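D-mannose isomerase (Marinomonas mediterranea, PDB 5X32) catalyses the reversible isomerization of D-mannose to D-fructose and, less efficiently, acts on D-lyxose, but does not use D-glucose. Local coordinates at residues A[32-37]-A[75-80]; A[43-48]-A[368-373]; A[65-70]-A[125-130]; A[83-88]-A[120-125]. All blocks are in the same frame, centred on the assembly; numbering follows the deposited sequence.

Contact 1: A[32-37]-A[75-80]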
loop_
_atom_site.group_PDB
_atom_site.type_symbol
_atom_site.label_atom_id
_atom_site.label_comp_id
_atom_site.label_asym_id
_atom_site.label_seq_id
_atom_site.Cartn_x
_atom_site.Cartn_y
_atom_site.Cartn_z
ATOM N N GLY A 32 -15.421 11.746 15.471
ATOM C CA GLY A 32 -15.548 10.610 14.572
ATOM C C GLY A 32 -14.427 10.504 13.542
ATOM O O GLY A 32 -13.999 11.505 12.952
ATOM N N GLY A 33 -13.938 9.281 13.344
ATOM C CA GLY A 33 -12.898 9.019 12.365
ATOM C C GLY A 33 -11.542 9.550 12.760
ATOM O O GLY A 33 -11.253 9.730 13.947
ATOM N N PHE A 34 -10.730 9.851 11.756
ATOM C CA PHE A 34 -9.385 10.341 11.992
ATOM C C PHE A 34 -9.130 11.637 11.247
ATOM O O PHE A 34 -9.662 11.865 10.158
ATOM C CB PHE A 34 -8.337 9.293 11.560
ATOM C CG PHE A 34 -8.539 7.940 12.186
ATOM C CD1 PHE A 34 -9.174 6.933 11.489
ATOM C CD2 PHE A 34 -8.136 7.686 13.481
ATOM C CE1 PHE A 34 -9.379 5.686 12.063
ATOM C CE2 PHE A 34 -8.339 6.450 14.060
ATOM C CZ PHE A 34 -8.963 5.450 13.351
ATOM N N PHE A 35 -8.311 12.488 11.843
ATOM C CA PHE A 35 -7.712 13.592 11.106
ATOM C C PHE A 35 -6.689 12.997 10.132
ATOM O O PHE A 35 -6.085 11.943 10.395
ATOM C CB PHE A 35 -7.061 14.609 12.055
ATOM C CG PHE A 35 -8.023 15.211 13.069
ATOM C CD1 PHE A 35 -9.004 16.112 12.672
ATOM C CD2 PHE A 35 -7.949 14.855 14.406
ATOM C CE1 PHE A 35 -9.887 16.666 13.597
ATOM C CE2 PHE A 35 -8.821 15.395 15.329
ATOM C CZ PHE A 35 -9.799 16.301 14.925
ATOM N N GLN A 36 -6.545 13.625 8.972
ATOM C CA GLN A 36 -5.816 12.984 7.896
ATOM C C GLN A 36 -4.755 13.884 7.239
ATOM O O GLN A 36 -4.157 13.528 6.211
ATOM C CB GLN A 36 -6.815 12.468 6.854
ATOM C CG GLN A 36 -7.725 11.361 7.391
ATOM C CD GLN A 36 -8.752 10.860 6.376
ATOM O OE1 GLN A 36 -8.828 11.346 5.245
ATOM N NE2 GLN A 36 -9.499 9.838 6.760
ATOM N N PHE A 37 -4.465 15.011 7.875
ATOM C CA PHE A 37 -3.524 15.959 7.302
ATOM C C PHE A 37 -2.574 16.473 8.376
ATOM O O PHE A 37 -2.928 17.332 9.188
ATOM C CB PHE A 37 -4.259 17.128 6.643
ATOM C CG PHE A 37 -4.957 16.779 5.348
ATOM C CD1 PHE A 37 -6.206 16.167 5.352
ATOM C CD2 PHE A 37 -4.383 17.116 4.123
ATOM C CE1 PHE A 37 -6.857 15.876 4.161
ATOM C CE2 PHE A 37 -5.023 16.827 2.926
ATOM C CZ PHE A 37 -6.259 16.215 2.941
ATOM N N LYS A 75 -6.848 -1.108 19.719
ATOM C CA LYS A 75 -8.068 -1.761 19.287
ATOM C C LYS A 75 -9.226 -0.768 19.354
ATOM O O LYS A 75 -10.105 -0.772 18.478
ATOM C CB LYS A 75 -8.349 -2.988 20.140
ATOM C CG LYS A 75 -9.387 -3.929 19.564
ATOM C CD LYS A 75 -9.908 -4.820 20.678
ATOM C CE LYS A 75 -11.165 -5.572 20.305
ATOM N NZ LYS A 75 -11.628 -6.341 21.495
ATOM N N HIS A 76 -9.215 0.105 20.364
ATOM C CA HIS A 76 -10.269 1.114 20.427
ATOM C C HIS A 76 -10.205 2.088 19.257
ATOM O O HIS A 76 -11.227 2.414 18.658
ATOM C CB HIS A 76 -10.204 1.910 21.727
ATOM C CG HIS A 76 -10.535 1.109 22.946
ATOM N ND1 HIS A 76 -10.291 1.567 24.227
ATOM C CD2 HIS A 76 -11.112 -0.110 23.085
ATOM C CE1 HIS A 76 -10.693 0.660 25.098
ATOM N NE2 HIS A 76 -11.194 -0.368 24.432
ATOM N N ALA A 77 -8.999 2.498 18.881
ATOM C CA ALA A 77 -8.851 3.426 17.764
ATOM C C ALA A 77 -9.226 2.752 16.446
ATOM O O ALA A 77 -9.809 3.393 15.557
ATOM C CB ALA A 77 -7.438 3.976 17.709
ATOM N N ALA A 78 -8.907 1.465 16.315
ATOM C CA ALA A 78 -9.261 0.732 15.096
ATOM C C ALA A 78 -10.773 0.628 14.964
ATOM O O ALA A 78 -11.326 0.794 13.873
ATOM C CB ALA A 78 -8.627 -0.662 15.080
ATOM N N VAL A 79 -11.439 0.336 16.081
ATOM C CA VAL A 79 -12.900 0.248 16.096
ATOM C C VAL A 79 -13.557 1.611 15.846
ATOM O O VAL A 79 -14.534 1.716 15.096
ATOM C CB VAL A 79 -13.396 -0.356 17.421
ATOM C CG1 VAL A 79 -14.822 0.084 17.725
ATOM C CG2 VAL A 79 -13.281 -1.877 17.360
ATOM N N HIS A 80 -13.030 2.648 16.477
ATOM C CA HIS A 80 -13.472 3.998 16.183
ATOM C C HIS A 80 -13.410 4.239 14.661
ATOM O O HIS A 80 -14.370 4.737 14.038
ATOM C CB HIS A 80 -12.609 4.992 16.958
ATOM C CG HIS A 80 -12.933 6.424 16.686
ATOM N ND1 HIS A 80 -12.002 7.433 16.820
ATOM C CD2 HIS A 80 -14.077 7.021 16.277
ATOM C CE1 HIS A 80 -12.556 8.590 16.508
ATOM N NE2 HIS A 80 -13.815 8.368 16.178
#
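His80 turns its CG anti to its own backbone N (chi1 177°), and Phe34 keeps CG beside its N (chi1 -54°); these torsions carry the imidazole to the backbone of Gly32 and Gly33 and the phenyl ring to Ala77. The setting is the (alpha/alpha)6 barrel of the N-acylglucosamine 2-epimerase family, and here a loop that runs toward strand 49-51 is packed against the side of a barrel helix, 72-89. Imidazole meets backbone rather than side chain. His80 NE2 lies 3.0 Å from Gly33 N and 3.3 Å from Gly32 CA, while Gly32 N comes to the edge of the ring in its plane. Both glycines have positive phi, and Gly32 adopts angles at which a beta carbon would collide with the preceding carbonyl oxygen. Replacing His80 by an alanine would probably open a gap beside the glycine pair and take from Gly33 N its close polar neighbour. The rings of Phe34 and His80 lie aslant near each other, centroids 5.8 Å apart and planes at 52°, neither stacked nor T-shaped. Beyond the histidine, the far end of Phe34 reaches the preceding turn of the helix, where its CE2 stands 4.5 Å from Ala77 CB. Phe58 and Phe62 of helix 52-69 also meet the Phe34 ring, so this side chain joins the loop to two successive helices. At the rim of that ring, near its plane, Phe34 CZ points to Ala77 O at 3.1 Å.

Contact 2: A[43-48]-A[368-373]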
loop_
_atom_site.group_PDB
_atom_site.type_symbol
_atom_site.label_atom_id
_atom_site.label_comp_id
_atom_site.label_asym_id
_atom_site.label_seq_id
_atom_site.Cartn_x
_atom_site.Cartn_y
_atom_site.Cartn_z
ATOM N N SER A 43 1.151 18.619 13.801
ATOM C CA SER A 43 -0.023 19.498 13.758
ATOM C C SER A 43 -1.020 19.020 12.727
ATOM O O SER A 43 -0.627 18.633 11.625
ATOM C CB SER A 43 0.372 20.930 13.405
ATOM O OG SER A 43 1.175 21.505 14.415
ATOM N N VAL A 44 -2.301 19.032 13.066
ATOM C CA VAL A 44 -3.296 18.785 12.045
ATOM C C VAL A 44 -3.420 20.088 11.277
ATOM O O VAL A 44 -3.618 21.125 11.877
ATOM C CB VAL A 44 -4.655 18.364 12.613
ATOM C CG1 VAL A 44 -5.639 18.115 11.457
ATOM C CG2 VAL A 44 -4.514 17.111 13.491
ATOM N N TYR A 45 -3.275 20.061 9.959
ATOM C CA TYR A 45 -3.349 21.304 9.202
ATOM C C TYR A 45 -4.579 21.355 8.296
ATOM O O TYR A 45 -4.793 22.336 7.579
ATOM C CB TYR A 45 -2.068 21.521 8.392
ATOM C CG TYR A 45 -1.849 20.650 7.157
ATOM C CD1 TYR A 45 -2.291 21.070 5.905
ATOM C CD2 TYR A 45 -1.138 19.453 7.233
ATOM C CE1 TYR A 45 -2.077 20.321 4.783
ATOM C CE2 TYR A 45 -0.911 18.687 6.100
ATOM C CZ TYR A 45 -1.383 19.128 4.871
ATOM O OH TYR A 45 -1.170 18.374 3.723
ATOM N N ASP A 46 -5.388 20.298 8.343
ATOM C CA ASP A 46 -6.710 20.292 7.715
ATOM C C ASP A 46 -7.543 19.199 8.385
ATOM O O ASP A 46 -7.459 18.019 7.981
ATOM C CB ASP A 46 -6.602 20.036 6.208
ATOM C CG ASP A 46 -7.953 20.020 5.509
ATOM O OD1 ASP A 46 -8.996 19.824 6.184
ATOM O OD2 ASP A 46 -7.965 20.182 4.261
ATOM N N PRO A 47 -8.415 19.600 9.341
ATOM C CA PRO A 47 -9.183 18.686 10.203
ATOM C C PRO A 47 -10.510 18.265 9.594
ATOM O O PRO A 47 -11.166 17.351 10.098
ATOM C CB PRO A 47 -9.443 19.524 11.449
ATOM C CG PRO A 47 -9.542 20.913 10.918
ATOM C CD PRO A 47 -8.545 21.001 9.784
ATOM N N ASN A 48 -10.868 18.864 8.471
ATOM C CA ASN A 48 -12.150 18.555 7.886
ATOM C C ASN A 48 -12.093 17.576 6.730
ATOM O O ASN A 48 -12.798 16.580 6.729
ATOM C CB ASN A 48 -12.811 19.849 7.414
ATOM C CG ASN A 48 -13.080 20.806 8.551
ATOM O OD1 ASN A 48 -13.523 20.398 9.635
ATOM N ND2 ASN A 48 -12.834 22.084 8.311
ATOM N N ASP A 368 8.448 20.602 1.453
ATOM C CA ASP A 368 7.740 21.370 2.459
ATOM C C ASP A 368 7.595 20.579 3.765
ATOM O O ASP A 368 8.244 19.543 3.956
ATOM C CB ASP A 368 6.370 21.819 1.936
ATOM C CG ASP A 368 5.453 20.655 1.593
ATOM O OD1 ASP A 368 5.589 19.559 2.184
ATOM O OD2 ASP A 368 4.565 20.848 0.732
ATOM N N ASN A 369 6.718 21.052 4.649
ATOM C CA ASN A 369 6.583 20.421 5.956
ATOM C C ASN A 369 5.271 19.648 6.129
ATOM O O ASN A 369 4.755 19.496 7.249
ATOM C CB ASN A 369 6.736 21.473 7.056
ATOM C CG ASN A 369 5.638 22.520 7.025
ATOM O OD1 ASN A 369 5.049 22.795 5.973
ATOM N ND2 ASN A 369 5.350 23.110 8.184
ATOM N N ASN A 370 4.732 19.162 5.015
ATOM C CA ASN A 370 3.588 18.264 5.058
ATOM C C ASN A 370 3.963 16.789 5.177
ATOM O O ASN A 370 3.977 16.069 4.185
ATOM C CB ASN A 370 2.699 18.487 3.835
ATOM C CG ASN A 370 1.949 19.809 3.905
ATOM O OD1 ASN A 370 1.805 20.380 4.979
ATOM N ND2 ASN A 370 1.430 20.273 2.777
ATOM N N LYS A 371 4.235 16.346 6.403
ATOM C CA LYS A 371 4.566 14.946 6.687
ATOM C C LYS A 371 3.552 13.953 6.076
ATOM O O LYS A 371 3.940 13.061 5.326
ATOM C CB LYS A 371 4.658 14.747 8.215
ATOM C CG LYS A 371 5.111 13.363 8.722
ATOM C CD LYS A 371 6.617 13.276 8.932
ATOM C CE LYS A 371 7.161 14.341 9.885
ATOM N NZ LYS A 371 7.014 14.072 11.356
ATOM N N SER A 372 2.260 14.126 6.379
ATOM C CA SER A 372 1.238 13.192 5.916
ATOM C C SER A 372 -0.084 13.835 5.498
ATOM O O SER A 372 -1.015 13.909 6.289
ATOM C CB SER A 372 0.948 12.162 6.997
ATOM O OG SER A 372 2.121 11.489 7.380
ATOM N N PRO A 373 -0.201 14.234 4.227
ATOM C CA PRO A 373 -1.490 14.688 3.689
ATOM C C PRO A 373 -2.437 13.493 3.561
ATOM O O PRO A 373 -2.024 12.387 3.908
ATOM C CB PRO A 373 -1.114 15.272 2.327
ATOM C CG PRO A 373 0.133 14.542 1.951
ATOM C CD PRO A 373 0.867 14.233 3.211
#
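Tyr45 and Asn370 cross at about a right angle as side chains, yet their flat ends lie in nearly parallel planes, 1° apart: the carboxamide brings OD1 over one face of the phenol ring, with ND2 beyond it by the hydroxyl. Asn370 OD1 sits 3.3 Å above the ring plane of Tyr45, displaced toward the rim on the CE2-CZ side. Asn370 ND2 comes to 3.4 Å from Tyr45 OH, at an angle too poor for a hydrogen bond, so what the two side chains share directly is van der Waals contact. Tyr45 achieves this with CG lodged between its backbone N and carbonyl carbon (chi1 73°), which sends the ring across to the other loop. There the hydroxyl also abuts proline, Tyr45 OH being 3.4 Å from Pro373 CB. Asx turns shape both loops, which meet at the surface of the (alpha/alpha)6 barrel: Asp46 OD1 accepts from Asn48 N at 3.1 Å, and Asp368 OD1 from Asn370 N at 3.0 Å. The second turn helps set the backbone that carries the carboxamide: the backbone N-H of Asn370 meets Asp368 OD1 from above the carboxylate plane in a fairly straight bond (165°). Lys39 serves both partners, making a cation-pi contact with Tyr45 and a weak hydrogen bond to Asn370 OD1. Just beyond Asn370, Lys371 and Ser372 form a classic beta bulge opposite Phe38. The side chain of Pro373 lies about 11 Å from that of His380, a proton donor/acceptor inferred from relatives of the enzyme.

Contact 3: A[65-70]-A[125-130]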
loop_
_atom_site.group_PDB
_atom_site.type_symbol
_atom_site.label_atom_id
_atom_site.label_comp_id
_atom_site.label_asym_id
_atom_site.label_seq_id
_atom_site.Cartn_x
_atom_site.Cartn_y
_atom_site.Cartn_z
ATOM N N ALA A 65 -1.156 -2.608 14.905
ATOM C CA ALA A 65 -0.468 -2.270 16.144
ATOM C C ALA A 65 -1.069 -3.050 17.309
ATOM O O ALA A 65 -0.368 -3.482 18.215
ATOM C CB ALA A 65 -0.535 -0.785 16.411
ATOM N N TYR A 66 -2.381 -3.236 17.284
ATOM C CA TYR A 66 -3.010 -3.987 18.354
ATOM C C TYR A 66 -2.624 -5.454 18.283
ATOM O O TYR A 66 -2.386 -6.094 19.301
ATOM C CB TYR A 66 -4.528 -3.841 18.312
ATOM C CG TYR A 66 -5.230 -4.809 19.234
ATOM C CD1 TYR A 66 -5.246 -4.593 20.614
ATOM C CD2 TYR A 66 -5.877 -5.930 18.730
ATOM C CE1 TYR A 66 -5.878 -5.474 21.457
ATOM C CE2 TYR A 66 -6.515 -6.815 19.565
ATOM C CZ TYR A 66 -6.516 -6.583 20.928
ATOM O OH TYR A 66 -7.155 -7.473 21.763
ATOM N N LEU A 67 -2.556 -5.985 17.073
ATOM C CA LEU A 67 -2.220 -7.385 16.901
ATOM C C LEU A 67 -0.795 -7.666 17.356
ATOM O O LEU A 67 -0.500 -8.777 17.799
ATOM C CB LEU A 67 -2.412 -7.803 15.444
ATOM C CG LEU A 67 -3.891 -7.967 15.095
ATOM C CD1 LEU A 67 -4.111 -8.249 13.624
ATOM C CD2 LEU A 67 -4.538 -9.045 15.976
ATOM N N HIS A 68 0.085 -6.667 17.261
ATOM C CA HIS A 68 1.491 -6.894 17.622
ATOM C C HIS A 68 1.884 -6.475 19.039
ATOM O O HIS A 68 2.746 -7.103 19.652
ATOM C CB HIS A 68 2.411 -6.194 16.628
ATOM C CG HIS A 68 2.471 -6.868 15.295
ATOM N ND1 HIS A 68 1.455 -6.777 14.368
ATOM C CD2 HIS A 68 3.421 -7.658 14.738
ATOM C CE1 HIS A 68 1.788 -7.462 13.287
ATOM N NE2 HIS A 68 2.976 -8.006 13.486
ATOM N N THR A 69 1.273 -5.414 19.550
ATOM C CA THR A 69 1.621 -4.901 20.874
ATOM C C THR A 69 0.594 -5.289 21.901
ATOM O O THR A 69 0.836 -5.165 23.107
ATOM C CB THR A 69 1.737 -3.369 20.904
ATOM O OG1 THR A 69 0.447 -2.780 20.650
ATOM C CG2 THR A 69 2.770 -2.887 19.885
ATOM N N ASN A 70 -0.571 -5.702 21.414
ATOM C CA ASN A 70 -1.707 -6.015 22.280
ATOM C C ASN A 70 -2.169 -4.872 23.217
ATOM O O ASN A 70 -2.829 -5.116 24.221
ATOM C CB ASN A 70 -1.370 -7.243 23.115
ATOM C CG ASN A 70 -2.587 -7.895 23.667
ATOM O OD1 ASN A 70 -3.605 -7.987 22.985
ATOM N ND2 ASN A 70 -2.511 -8.331 24.917
ATOM N N ALA A 125 -10.278 -5.594 10.789
ATOM C CA ALA A 125 -11.379 -5.605 11.749
ATOM C C ALA A 125 -11.640 -7.031 12.217
ATOM O O ALA A 125 -11.721 -7.299 13.415
ATOM C CB ALA A 125 -12.640 -5.005 11.144
ATOM N N LEU A 126 -11.781 -7.939 11.260
ATOM C CA LEU A 126 -12.022 -9.334 11.578
ATOM C C LEU A 126 -10.941 -9.912 12.478
ATOM O O LEU A 126 -11.265 -10.526 13.499
ATOM C CB LEU A 126 -12.125 -10.175 10.307
ATOM C CG LEU A 126 -12.431 -11.648 10.574
ATOM C CD1 LEU A 126 -13.815 -11.773 11.124
ATOM C CD2 LEU A 126 -12.271 -12.493 9.333
ATOM N N GLN A 127 -9.670 -9.696 12.126
ATOM C CA GLN A 127 -8.605 -10.347 12.876
ATOM C C GLN A 127 -8.527 -9.778 14.273
ATOM O O GLN A 127 -7.948 -10.429 15.129
ATOM C CB GLN A 127 -7.222 -10.202 12.247
ATOM C CG GLN A 127 -7.217 -9.848 10.802
ATOM C CD GLN A 127 -5.919 -10.239 10.108
ATOM O OE1 GLN A 127 -5.633 -11.422 9.866
ATOM N NE2 GLN A 127 -5.027 -9.264 10.004
ATOM N N ILE A 128 -9.014 -8.552 14.506
ATOM C CA ILE A 128 -9.062 -8.073 15.902
ATOM C C ILE A 128 -10.407 -8.407 16.615
ATOM O O ILE A 128 -10.682 -7.941 17.734
ATOM C CB ILE A 128 -8.803 -6.540 16.037
ATOM C CG1 ILE A 128 -9.793 -5.693 15.231
ATOM C CG2 ILE A 128 -7.397 -6.190 15.626
ATOM C CD1 ILE A 128 -9.666 -4.183 15.504
ATOM N N GLY A 129 -11.229 -9.221 15.963
ATOM C CA GLY A 129 -12.364 -9.853 16.606
ATOM C C GLY A 129 -13.758 -9.339 16.286
ATOM O O GLY A 129 -14.740 -9.779 16.893
ATOM N N LEU A 130 -13.878 -8.467 15.295
ATOM C CA LEU A 130 -15.210 -8.070 14.878
ATOM C C LEU A 130 -15.680 -9.178 13.966
ATOM O O LEU A 130 -15.386 -9.170 12.765
ATOM C CB LEU A 130 -15.214 -6.722 14.160
ATOM C CG LEU A 130 -15.348 -5.454 15.013
ATOM C CD1 LEU A 130 -14.157 -5.307 15.947
ATOM C CD2 LEU A 130 -15.519 -4.204 14.147
#
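Behind Tyr66 and Leu67, the residues that reach Ile128, the last turn of helix 52-69 closes on one carbonyl oxygen: Ala65 O accepts from Thr69 OG1 at 2.7 Å and from Thr69 N at 2.9 Å. The two donors approach from opposite faces of the carbonyl plane, the hydroxyl standing above it, and this double grip ties Thr69 to the turn that bears the contact. Across the interface the meeting is apolar. Ile128 places CG1 between its backbone N and carbonyl carbon (chi1 58°), an arrangement that leaves the CG2 methyl beside the N and pointed into the other helix. That methyl touches Tyr66 CD2 at 3.5 Å, coming at the ring obliquely, and lies 4.0 Å from Leu67 CG. Both Leu67 methyls rest on Gln127: Leu67 CD1 is 3.9 Å from Gln127 NE2, and Leu67 CD2 is 3.8 Å from Gln127 O. Ile128 is the first residue to leave helical angles as helix 112-127 ends in a Schellman motif, with Gly129, at positive phi, as C-prime residue, Leu130 N bonded to Ala125 O and Gly129 N to Leu126 O. The contact thus joins the C-terminal ends of two barrel helices. Tyr66 also packs on Lys75 of helix 72-89, while Leu126 and Gln127 touch Ala189 of helix 173-190.

Contact 4: A[83-88]-A[120-125]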
loop_
_atom_site.group_PDB
_atom_site.type_symbol
_atom_site.label_atom_id
_atom_site.label_comp_id
_atom_site.label_asym_id
_atom_site.label_seq_id
_atom_site.Cartn_x
_atom_site.Cartn_y
_atom_site.Cartn_z
ATOM N N GLN A 83 -16.112 2.394 12.756
ATOM C CA GLN A 83 -17.385 3.085 12.914
ATOM C C GLN A 83 -17.476 4.223 11.910
ATOM O O GLN A 83 -18.475 4.352 11.195
ATOM C CB GLN A 83 -17.552 3.601 14.346
ATOM C CG GLN A 83 -17.886 2.510 15.338
ATOM C CD GLN A 83 -17.809 2.986 16.774
ATOM O OE1 GLN A 83 -17.704 4.186 17.043
ATOM N NE2 GLN A 83 -17.847 2.041 17.711
ATOM N N TYR A 84 -16.421 5.026 11.823
ATOM C CA TYR A 84 -16.433 6.131 10.861
ATOM C C TYR A 84 -16.561 5.616 9.430
ATOM O O TYR A 84 -17.188 6.246 8.571
ATOM C CB TYR A 84 -15.168 6.945 10.959
ATOM C CG TYR A 84 -15.205 8.226 10.173
ATOM C CD1 TYR A 84 -15.899 9.327 10.639
ATOM C CD2 TYR A 84 -14.579 8.316 8.931
ATOM C CE1 TYR A 84 -15.925 10.506 9.918
ATOM C CE2 TYR A 84 -14.606 9.482 8.200
ATOM C CZ TYR A 84 -15.277 10.577 8.696
ATOM O OH TYR A 84 -15.304 11.739 7.959
ATOM N N LEU A 85 -15.932 4.480 9.171
ATOM C CA LEU A 85 -15.949 3.927 7.834
ATOM C C LEU A 85 -17.383 3.621 7.456
ATOM O O LEU A 85 -17.863 4.039 6.401
ATOM C CB LEU A 85 -15.072 2.671 7.748
ATOM C CG LEU A 85 -15.047 1.969 6.389
ATOM C CD1 LEU A 85 -14.583 2.906 5.282
ATOM C CD2 LEU A 85 -14.146 0.742 6.447
ATOM N N ARG A 86 -18.086 2.948 8.360
ATOM C CA ARG A 86 -19.397 2.406 8.021
ATOM C C ARG A 86 -20.544 3.409 8.122
ATOM O O ARG A 86 -21.535 3.299 7.403
ATOM C CB ARG A 86 -19.693 1.214 8.913
ATOM C CG ARG A 86 -18.598 0.186 8.922
ATOM C CD ARG A 86 -19.180 -1.157 9.192
ATOM N NE ARG A 86 -19.988 -1.559 8.056
ATOM C CZ ARG A 86 -21.119 -2.233 8.157
ATOM N NH1 ARG A 86 -21.584 -2.564 9.359
ATOM N NH2 ARG A 86 -21.788 -2.554 7.058
ATOM N N GLN A 87 -20.414 4.402 8.983
ATOM C CA GLN A 87 -21.528 5.330 9.184
ATOM C C GLN A 87 -21.417 6.603 8.362
ATOM O O GLN A 87 -22.430 7.240 8.052
ATOM C CB GLN A 87 -21.657 5.663 10.666
ATOM C CG GLN A 87 -21.687 4.399 11.504
ATOM C CD GLN A 87 -21.685 4.661 12.990
ATOM O OE1 GLN A 87 -21.611 5.810 13.438
ATOM N NE2 GLN A 87 -21.743 3.585 13.772
ATOM N N ARG A 88 -20.190 6.972 8.008
ATOM C CA ARG A 88 -19.971 8.208 7.276
ATOM C C ARG A 88 -19.589 7.923 5.833
ATOM O O ARG A 88 -20.097 8.586 4.919
ATOM C CB ARG A 88 -18.899 9.054 7.961
ATOM C CG ARG A 88 -18.652 10.369 7.281
ATOM C CD ARG A 88 -19.939 11.073 7.003
ATOM N NE ARG A 88 -19.749 12.381 6.395
ATOM C CZ ARG A 88 -19.886 12.585 5.092
ATOM N NH1 ARG A 88 -20.209 11.562 4.308
ATOM N NH2 ARG A 88 -19.714 13.796 4.575
ATOM N N LEU A 120 -9.337 -4.471 2.801
ATOM C CA LEU A 120 -8.174 -4.576 3.680
ATOM C C LEU A 120 -8.532 -4.207 5.117
ATOM O O LEU A 120 -8.217 -4.947 6.077
ATOM C CB LEU A 120 -7.044 -3.680 3.173
ATOM C CG LEU A 120 -5.752 -3.778 3.981
ATOM C CD1 LEU A 120 -5.046 -5.104 3.731
ATOM C CD2 LEU A 120 -4.844 -2.581 3.719
ATOM N N ALA A 121 -9.218 -3.074 5.255
ATOM C CA ALA A 121 -9.658 -2.605 6.566
ATOM C C ALA A 121 -10.602 -3.618 7.228
ATOM O O ALA A 121 -10.456 -3.910 8.416
ATOM C CB ALA A 121 -10.335 -1.241 6.457
ATOM N N TYR A 122 -11.545 -4.182 6.471
ATOM C CA TYR A 122 -12.445 -5.182 7.069
ATOM C C TYR A 122 -11.693 -6.434 7.505
ATOM O O TYR A 122 -12.010 -6.971 8.571
ATOM C CB TYR A 122 -13.601 -5.560 6.119
ATOM C CG TYR A 122 -14.627 -4.451 5.994
ATOM C CD1 TYR A 122 -14.749 -3.499 6.992
ATOM C CD2 TYR A 122 -15.429 -4.325 4.864
ATOM C CE1 TYR A 122 -15.658 -2.471 6.891
ATOM C CE2 TYR A 122 -16.346 -3.297 4.753
ATOM C CZ TYR A 122 -16.458 -2.370 5.775
ATOM O OH TYR A 122 -17.353 -1.327 5.696
ATOM N N SER A 123 -10.692 -6.875 6.724
ATOM C CA SER A 123 -9.854 -7.996 7.153
ATOM C C SER A 123 -9.292 -7.690 8.524
ATOM O O SER A 123 -9.458 -8.465 9.464
ATOM C CB SER A 123 -8.689 -8.255 6.193
ATOM O OG SER A 123 -9.131 -8.579 4.893
ATOM N N ASN A 124 -8.695 -6.515 8.663
ATOM C CA ASN A 124 -8.079 -6.196 9.941
ATOM C C ASN A 124 -9.098 -6.137 11.090
ATOM O O ASN A 124 -8.824 -6.600 12.223
ATOM C CB ASN A 124 -7.294 -4.898 9.815
ATOM C CG ASN A 124 -5.929 -5.132 9.206
ATOM O OD1 ASN A 124 -4.965 -5.412 9.919
ATOM N ND2 ASN A 124 -5.848 -5.076 7.871
ATOM N N ALA A 125 -10.278 -5.594 10.789
ATOM C CA ALA A 125 -11.379 -5.605 11.749
ATOM C C ALA A 125 -11.640 -7.031 12.217
ATOM O O ALA A 125 -11.721 -7.299 13.415
ATOM C CB ALA A 125 -12.640 -5.005 11.144
#
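Leu85 and Tyr122 make the closest apolar contact between segments 83-88 and 120-125: the CD2 methyl of Leu85 lies 3.6 Å from Tyr122 CE1, slanted to the ring, and the same methyl is 4.3 Å from Ala121 CB. Leu85 is thereby set against two successive residues of the other helix. Next to it, Arg86, bent at chi3 (68°), brings NE to 3.5 Å from Tyr122 OH, an approach not counted as a hydrogen bond. The hydroxyl meets the guanidinium at its edge, and the two flat groups stand nearly perpendicular, their planes 83° apart. The stronger polar partner of the hydroxyl is Tyr96 OH, with which it hydrogen-bonds. These side chains span a wide separation inside the (alpha/alpha)6 barrel, since the axes of 83-88 and 120-125 approach no closer than 11.9 Å and their directions differ by 128°. Putting an alanine in place of Tyr122 would probably leave the Leu85 methyl facing a gap and Tyr96 without its hydroxyl mate. A second layer steadies the first: Trp136 of helix 133-147 meets the Tyr122 ring and makes a cation-pi contact with Arg86, while Ile137 and Thr140 pack against the same tyrosine. Within helix 112-127, Asn124 ND2 turns back to bond Leu120 O at 3.0 Å, and Asn124 OD1 accepts from Gln64 NE2 on helix 52-69.

How the contacts relate
Starting from the N terminus, the loop after helix 9-23 supplies the first halves of contact 1 and contact 2. Contact 2 opens, at 43-48, before contact 1 has closed on helix 72-89, and closes only at 368-373, so the two cross. Contact 3 opens within contact 1, on helix 52-69, and closes beyond it on helix 112-127; it too crosses contact 1. Contact 4 opens after contact 1 is complete and lies wholly within the span of contact 3, sharing Ala125 with it. Contact 2 encloses both. Contacts 1, 3 and 4 join three successive helices and the early loop, while contact 2 joins that loop to the late one before helix 379-390.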